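Local atomic coordinates of protocatechuate decarboxylase (Klebsiella pneumoniae, PDB entry 5O3M), a protein that catalyses the decarboxylation of 3,4-dihydroxybenzoic acid as a prenylated-flavin-dependent member of the UbiD family, and can para-carboxylate catechols in the reverse sense. Residues E345-T348 with T349-L353; V485-A488 with L489-H492; P505-P508 with E509-A512. All blocks are in the same frame, centred on the assembly; numbering follows the deposited sequence.

Overall arrangement
The three contacts follow one another along the chain and are all local. Contact 1 forms the first turns of helix 344-366, with its centre about 4 Å from the centre of the chain, and is fully buried. Contacts 2 and 3 both lie beyond strand 475-482, the first in the loop that follows it and the second at the start of helix 508-512. Their centres are about 38 Å apart, and each lies 33 to 35 Å from that of contact 1. Contacts 1 and 2 each border a different bound pentane-1,5-diol. Contacts 2 and 3 both touch the second subunit, so this C-terminal part of the chain meets that subunit at two separate places.

Contact 1. Residues E345-T348 with T349-L353; sequences EEHT and TLAGL. With 9JE (pentane-1,5-diol), chain G.
His-347 and Ala-351, one helical turn apart, line the pocket that holds a pentane-1,5-diol at the start of helix 344-366. The imidazole swings alongside the helix because its CG lies anti to the backbone N (chi1 -172°). From there His-347 CE1 rests on Ala-351 CB at 3.5 Å, while on the ligand side His-347 CD2 approaches C04 of the diol, also at 3.5 Å. Both neighbours meet the ring obliquely. The ring's rotation is restrained by a hydrogen bond from ND1 to the carbonyl of Gly-381 and by stacking on Phe-310. Leu-350 adds an apolar wall, its CB 4.0 Å from C03 of the ligand.

Alpha-helical i to i+4 bonding underlies this surface: Ala-351 N donates to His-347 O over 2.8 Å at 167°, and Thr-349 N to Glu-345 O over 2.9 Å; the bond from Gly-352 N to Thr-348 O is weak. On another side of the helix a water donates to Glu-345 OE2 (2.6 Å) and to Thr-349 OG1 (2.7 Å). Thr-349 OG1 also bonds to His-96 O, and Glu-345 OE1 to Thr-378 OG1, so Thr-349 OG1 has two partners, while a different one holds each Glu-345 carboxylate oxygen. Glu-346 OE2 is hydrogen-bonded to His-96 ND1. Around the turn, Leu-350 packs against Leu-171 of strand 168-177, and both Leu-350 and Leu-353 lean on Ile-238 of helix 234-240.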
# COMPACT_ATOMS: atom_id res chain seq x y z
N GLU A 345 -36.59 7.00 1.97
CA GLU A 345 -36.83 5.57 2.18
C GLU A 345 -37.70 4.97 1.09
O GLU A 345 -37.55 3.79 0.76
CB GLU A 345 -37.47 5.36 3.55
CG GLU A 345 -37.62 3.90 3.93
CD GLU A 345 -36.29 3.29 4.35
OE1 GLU A 345 -35.34 4.06 4.64
OE2 GLU A 345 -36.19 2.05 4.40
N GLU A 346 -38.63 5.75 0.52
CA GLU A 346 -39.47 5.23 -0.55
C GLU A 346 -38.63 4.72 -1.71
O GLU A 346 -38.93 3.66 -2.28
CB GLU A 346 -40.46 6.31 -1.02
CG GLU A 346 -41.55 5.77 -1.95
CD GLU A 346 -42.96 6.26 -1.58
OE1 GLU A 346 -43.08 7.28 -0.85
OE2 GLU A 346 -43.93 5.61 -2.00
N HIS A 347 -37.55 5.43 -2.06
CA HIS A 347 -36.63 4.90 -3.07
C HIS A 347 -35.90 3.66 -2.55
O HIS A 347 -35.72 2.68 -3.29
CB HIS A 347 -35.62 5.99 -3.50
CG HIS A 347 -34.77 5.59 -4.66
ND1 HIS A 347 -33.65 4.79 -4.53
CD2 HIS A 347 -34.88 5.87 -5.98
CE1 HIS A 347 -33.11 4.59 -5.72
NE2 HIS A 347 -33.84 5.24 -6.62
N THR A 348 -35.46 3.68 -1.30
CA THR A 348 -34.79 2.53 -0.71
C THR A 348 -35.62 1.26 -0.88
O THR A 348 -35.10 0.21 -1.28
CB THR A 348 -34.51 2.78 0.77
OG1 THR A 348 -33.57 3.86 0.89
CG2 THR A 348 -33.96 1.50 1.43
N THR A 349 -36.92 1.33 -0.54
CA THR A 349 -37.81 0.19 -0.74
C THR A 349 -37.83 -0.25 -2.19
O THR A 349 -37.60 -1.42 -2.50
CB THR A 349 -39.23 0.55 -0.28
OG1 THR A 349 -39.24 0.81 1.13
CG2 THR A 349 -40.20 -0.62 -0.63
N LEU A 350 -38.15 0.67 -3.10
CA LEU A 350 -38.40 0.30 -4.49
C LEU A 350 -37.13 -0.18 -5.18
O LEU A 350 -37.17 -1.19 -5.90
CB LEU A 350 -39.01 1.48 -5.25
CG LEU A 350 -40.40 1.89 -4.74
CD1 LEU A 350 -40.89 3.18 -5.44
CD2 LEU A 350 -41.39 0.75 -4.96
N ALA A 351 -36.00 0.51 -5.00
CA ALA A 351 -34.75 0.03 -5.60
C ALA A 351 -34.09 -1.07 -4.78
O ALA A 351 -33.42 -1.94 -5.35
CB ALA A 351 -33.76 1.17 -5.78
N GLY A 352 -34.27 -1.05 -3.45
CA GLY A 352 -33.47 -1.93 -2.59
C GLY A 352 -33.87 -3.39 -2.67
O GLY A 352 -33.02 -4.28 -2.59
N LEU A 353 -35.18 -3.66 -2.79
CA LEU A 353 -35.63 -5.05 -2.86
C LEU A 353 -35.06 -5.75 -4.09
O LEU A 353 -34.60 -6.90 -3.95
CB LEU A 353 -37.16 -5.10 -2.81
CG LEU A 353 -37.75 -4.60 -1.48
CD1 LEU A 353 -39.27 -4.57 -1.53
CD2 LEU A 353 -37.28 -5.44 -0.31
C02 9JE G . -36.81 3.13 -9.39
C03 9JE G . -37.87 3.60 -8.42
C04 9JE G . -37.66 5.03 -7.92
C05 9JE G . -38.65 6.04 -8.52
C06 9JE G . -38.31 7.50 -8.18
O01 9JE G . -36.15 2.02 -8.83
O07 9JE G . -39.09 8.39 -8.95
O HOH W 1 -37.19 0.22 2.86

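Contact 2. Residues V485-A488 with L489-H492. With 9JE (pentane-1,5-diol), chain H.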
# COMPACT_ATOMS: atom_id res chain seq x y z
N VAL A 485 -15.72 -12.75 11.63
CA VAL A 485 -14.66 -13.30 12.47
C VAL A 485 -13.87 -14.33 11.66
O VAL A 485 -14.48 -15.18 10.99
CB VAL A 485 -15.26 -13.94 13.74
CG1 VAL A 485 -14.18 -14.58 14.59
CG2 VAL A 485 -16.09 -12.92 14.54
N PRO A 486 -12.53 -14.28 11.66
CA PRO A 486 -11.76 -15.34 10.99
C PRO A 486 -12.14 -16.71 11.53
O PRO A 486 -12.24 -16.91 12.74
CB PRO A 486 -10.30 -14.98 11.33
CG PRO A 486 -10.32 -13.47 11.58
CD PRO A 486 -11.68 -13.23 12.24
N TRP A 487 -12.33 -17.67 10.62
CA TRP A 487 -12.79 -18.99 11.02
C TRP A 487 -12.04 -19.53 12.23
O TRP A 487 -12.64 -20.02 13.19
CB TRP A 487 -12.68 -19.96 9.84
CG TRP A 487 -12.89 -21.39 10.27
CD1 TRP A 487 -11.92 -22.31 10.55
CD2 TRP A 487 -14.15 -22.03 10.54
NE1 TRP A 487 -12.50 -23.49 10.97
CE2 TRP A 487 -13.86 -23.34 10.97
CE3 TRP A 487 -15.49 -21.62 10.45
CZ2 TRP A 487 -14.86 -24.26 11.30
CZ3 TRP A 487 -16.49 -22.53 10.78
CH2 TRP A 487 -16.17 -23.84 11.21
N ALA A 488 -10.71 -19.41 12.23
CA ALA A 488 -9.90 -20.05 13.26
C ALA A 488 -10.10 -19.44 14.64
O ALA A 488 -9.79 -20.09 15.64
CB ALA A 488 -8.42 -19.98 12.86
N LEU A 489 -10.61 -18.21 14.71
CA LEU A 489 -10.72 -17.48 15.97
C LEU A 489 -12.16 -17.43 16.51
O LEU A 489 -12.40 -16.77 17.53
CB LEU A 489 -10.19 -16.06 15.77
CG LEU A 489 -8.83 -16.06 15.06
CD1 LEU A 489 -8.40 -14.65 14.64
CD2 LEU A 489 -7.75 -16.74 15.96
N LYS A 490 -13.11 -18.12 15.88
CA LYS A 490 -14.52 -17.90 16.21
C LYS A 490 -14.84 -18.18 17.67
O LYS A 490 -15.71 -17.51 18.24
CB LYS A 490 -15.39 -18.74 15.28
CG LYS A 490 -15.29 -18.21 13.80
CD LYS A 490 -15.96 -19.14 12.80
CE LYS A 490 -17.44 -19.33 13.15
NZ LYS A 490 -18.25 -18.18 12.72
N SER A 491 -14.11 -19.09 18.33
CA SER A 491 -14.39 -19.36 19.74
C SER A 491 -14.11 -18.16 20.64
O SER A 491 -14.61 -18.11 21.76
CB SER A 491 -13.61 -20.59 20.24
OG SER A 491 -12.22 -20.29 20.34
N HIS A 492 -13.33 -17.19 20.18
CA HIS A 492 -13.02 -16.01 20.98
C HIS A 492 -14.02 -14.87 20.78
O HIS A 492 -13.87 -13.83 21.42
CB HIS A 492 -11.60 -15.52 20.67
CG HIS A 492 -10.54 -16.46 21.15
ND1 HIS A 492 -10.03 -17.48 20.36
CD2 HIS A 492 -9.96 -16.60 22.36
CE1 HIS A 492 -9.15 -18.17 21.06
NE2 HIS A 492 -9.09 -17.66 22.28
C02 9JE H . -19.47 -15.03 14.89
C03 9JE H . -20.70 -15.92 14.77
C04 9JE H . -21.11 -16.64 16.05
C05 9JE H . -22.56 -17.12 15.81
C06 9JE H . -23.03 -17.96 16.99
O01 9JE H . -18.39 -15.92 14.76
O07 9JE H . -22.22 -17.50 18.09
O HOH W 2 -17.14 -16.16 11.04
O HOH W 3 -11.82 -20.92 17.13
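Leu-489 and Lys-490 fold back on Val-485, Pro-486 and Trp-487 in a 3-10 turn that follows strand 475-482. The i to i+3 spacing of its backbone bonds defines it: Leu-489 N donates to Pro-486 O over 2.9 Å, at 154°, from well above the carbonyl plane. The side chain of Leu-489 sets CD1 3.8 Å from CG of the Pro-486 ring. Beside this pair stands the second subunit, whose Tyr-466 packs on Pro-486 and whose Glu-465 packs on Leu-489.

Lys-490 comes next, its N making a weak bond to Trp-487 O. Its aliphatic part runs between two partners: CD lies 3.4 Å from Trp-487 CE3, approaching the indole obliquely, and CG lies 3.9 Å from Val-485 CG1. Bends at chi3 (59°) and chi4 (79°) then turn the ammonium group to the bound pentane-1,5-diol, where NZ donates to O01 at 3.0 Å. A water accepts from the same NZ and lies 2.8 Å from Val-485 O, to which it can donate, linking the Lys-490 side chain to the backbone just before the turn. Asp-422, Glu-423, Asp-424 and Arg-440 belong to this pocket too, and Asp-422 OD2 is hydrogen-bonded to Val-485 N.

Ser-491 N donates to a second water, which in turn donates to Ala-488 O (2.7 Å). At His-492 the backbone N closes another i to i+3 bond, 2.8 Å from Leu-489 O.

Contact 3. Residues P505-P508 with E509-A512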
# COMPACT_ATOMS: atom_id res chain seq x y z
N PRO A 505 -44.35 -11.96 29.67
CA PRO A 505 -45.09 -12.07 30.95
C PRO A 505 -44.61 -11.10 32.02
O PRO A 505 -45.35 -10.86 32.98
CB PRO A 505 -44.85 -13.53 31.37
CG PRO A 505 -44.41 -14.24 30.14
CD PRO A 505 -43.71 -13.22 29.27
N PHE A 506 -43.40 -10.56 31.89
CA PHE A 506 -42.86 -9.62 32.88
C PHE A 506 -43.43 -8.22 32.72
O PHE A 506 -43.45 -7.47 33.70
CB PHE A 506 -41.34 -9.58 32.78
CG PHE A 506 -40.69 -10.80 33.31
CD1 PHE A 506 -40.45 -11.88 32.48
CD2 PHE A 506 -40.38 -10.90 34.65
CE1 PHE A 506 -39.88 -13.03 32.98
CE2 PHE A 506 -39.81 -12.05 35.16
CZ PHE A 506 -39.56 -13.11 34.32
N ALA A 507 -43.86 -7.84 31.52
CA ALA A 507 -44.43 -6.52 31.27
C ALA A 507 -45.39 -6.61 30.09
O ALA A 507 -45.15 -6.04 29.02
CB ALA A 507 -43.32 -5.50 31.00
N PRO A 508 -46.51 -7.32 30.26
CA PRO A 508 -47.42 -7.53 29.11
C PRO A 508 -47.99 -6.24 28.56
O PRO A 508 -47.85 -5.96 27.36
CB PRO A 508 -48.51 -8.44 29.69
CG PRO A 508 -47.98 -8.97 30.95
CD PRO A 508 -47.02 -7.95 31.48
N GLU A 509 -48.64 -5.45 29.42
CA GLU A 509 -49.22 -4.18 28.99
C GLU A 509 -48.21 -3.35 28.22
O GLU A 509 -48.57 -2.66 27.26
CB GLU A 509 -49.72 -3.40 30.21
CG GLU A 509 -50.32 -4.28 31.28
CD GLU A 509 -51.65 -4.88 30.86
OE1 GLU A 509 -52.54 -5.05 31.72
OE2 GLU A 509 -51.79 -5.17 29.65
N TYR A 510 -46.93 -3.41 28.62
CA TYR A 510 -45.89 -2.63 27.96
C TYR A 510 -45.69 -3.09 26.52
O TYR A 510 -45.86 -2.30 25.58
CB TYR A 510 -44.58 -2.73 28.77
CG TYR A 510 -43.33 -2.17 28.09
CD1 TYR A 510 -42.48 -3.01 27.37
CD2 TYR A 510 -42.99 -0.82 28.18
CE1 TYR A 510 -41.34 -2.53 26.75
CE2 TYR A 510 -41.83 -0.32 27.55
CZ TYR A 510 -41.01 -1.19 26.83
OH TYR A 510 -39.85 -0.76 26.21
N PHE A 511 -45.32 -4.37 26.33
CA PHE A 511 -45.15 -4.93 24.99
C PHE A 511 -46.42 -4.81 24.14
O PHE A 511 -46.34 -4.83 22.91
CB PHE A 511 -44.75 -6.41 25.08
CG PHE A 511 -43.32 -6.64 25.50
CD1 PHE A 511 -42.29 -6.60 24.56
CD2 PHE A 511 -43.01 -6.95 26.82
CE1 PHE A 511 -40.98 -6.82 24.94
CE2 PHE A 511 -41.69 -7.19 27.20
CZ PHE A 511 -40.67 -7.12 26.25
N ALA A 512 -47.60 -4.72 24.76
CA ALA A 512 -48.79 -4.42 23.98
C ALA A 512 -48.64 -3.09 23.25
O ALA A 512 -48.91 -2.99 22.05
CB ALA A 512 -50.02 -4.42 24.88
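Ala-507 and Phe-511 meet in a helix-start contact, at the N-terminal end of the short helix 508-512 near the C-terminus of the chain. The backbone supports this reading: Phe-511 N donates to Ala-507 O over 3.2 Å at 169°, and Ala-512 N to Pro-508 O over 2.9 Å at 153°, both spaced i to i+4. Ala-507 occupies the N-cap position, where its methyl group offers no polar cap. Pro-508 suits the first turn that follows, since its ring nitrogen carries no hydrogen and none is called for there.

Side chains gather round the Ala-507 peptide. Its CB packs on Tyr-510 CB at 3.8 Å, and its carbonyl oxygen lies at the edge of the Phe-511 ring, 3.2 Å from CD2 and near the ring plane, so the ring offers C-H rather than its pi face. The two aromatic residues leave the helix with different first torsions: Tyr-510 has CG anti to its backbone N (chi1 170°), whereas Phe-511 has CG beside its own. Tyr-510 CD1 hangs 4.0 Å above one face of the Phe-511 ring, offset toward its rim.

This turn docks on the second subunit. Thr-45 OG1 of that subunit is hydrogen-bonded to Phe-506 O, and its Leu-43, on the same strand 42-45, packs on Ala-507. Pro-76 of the second subunit packs on Tyr-510, and its Ile-62, ending helix 54-62, packs on Phe-511.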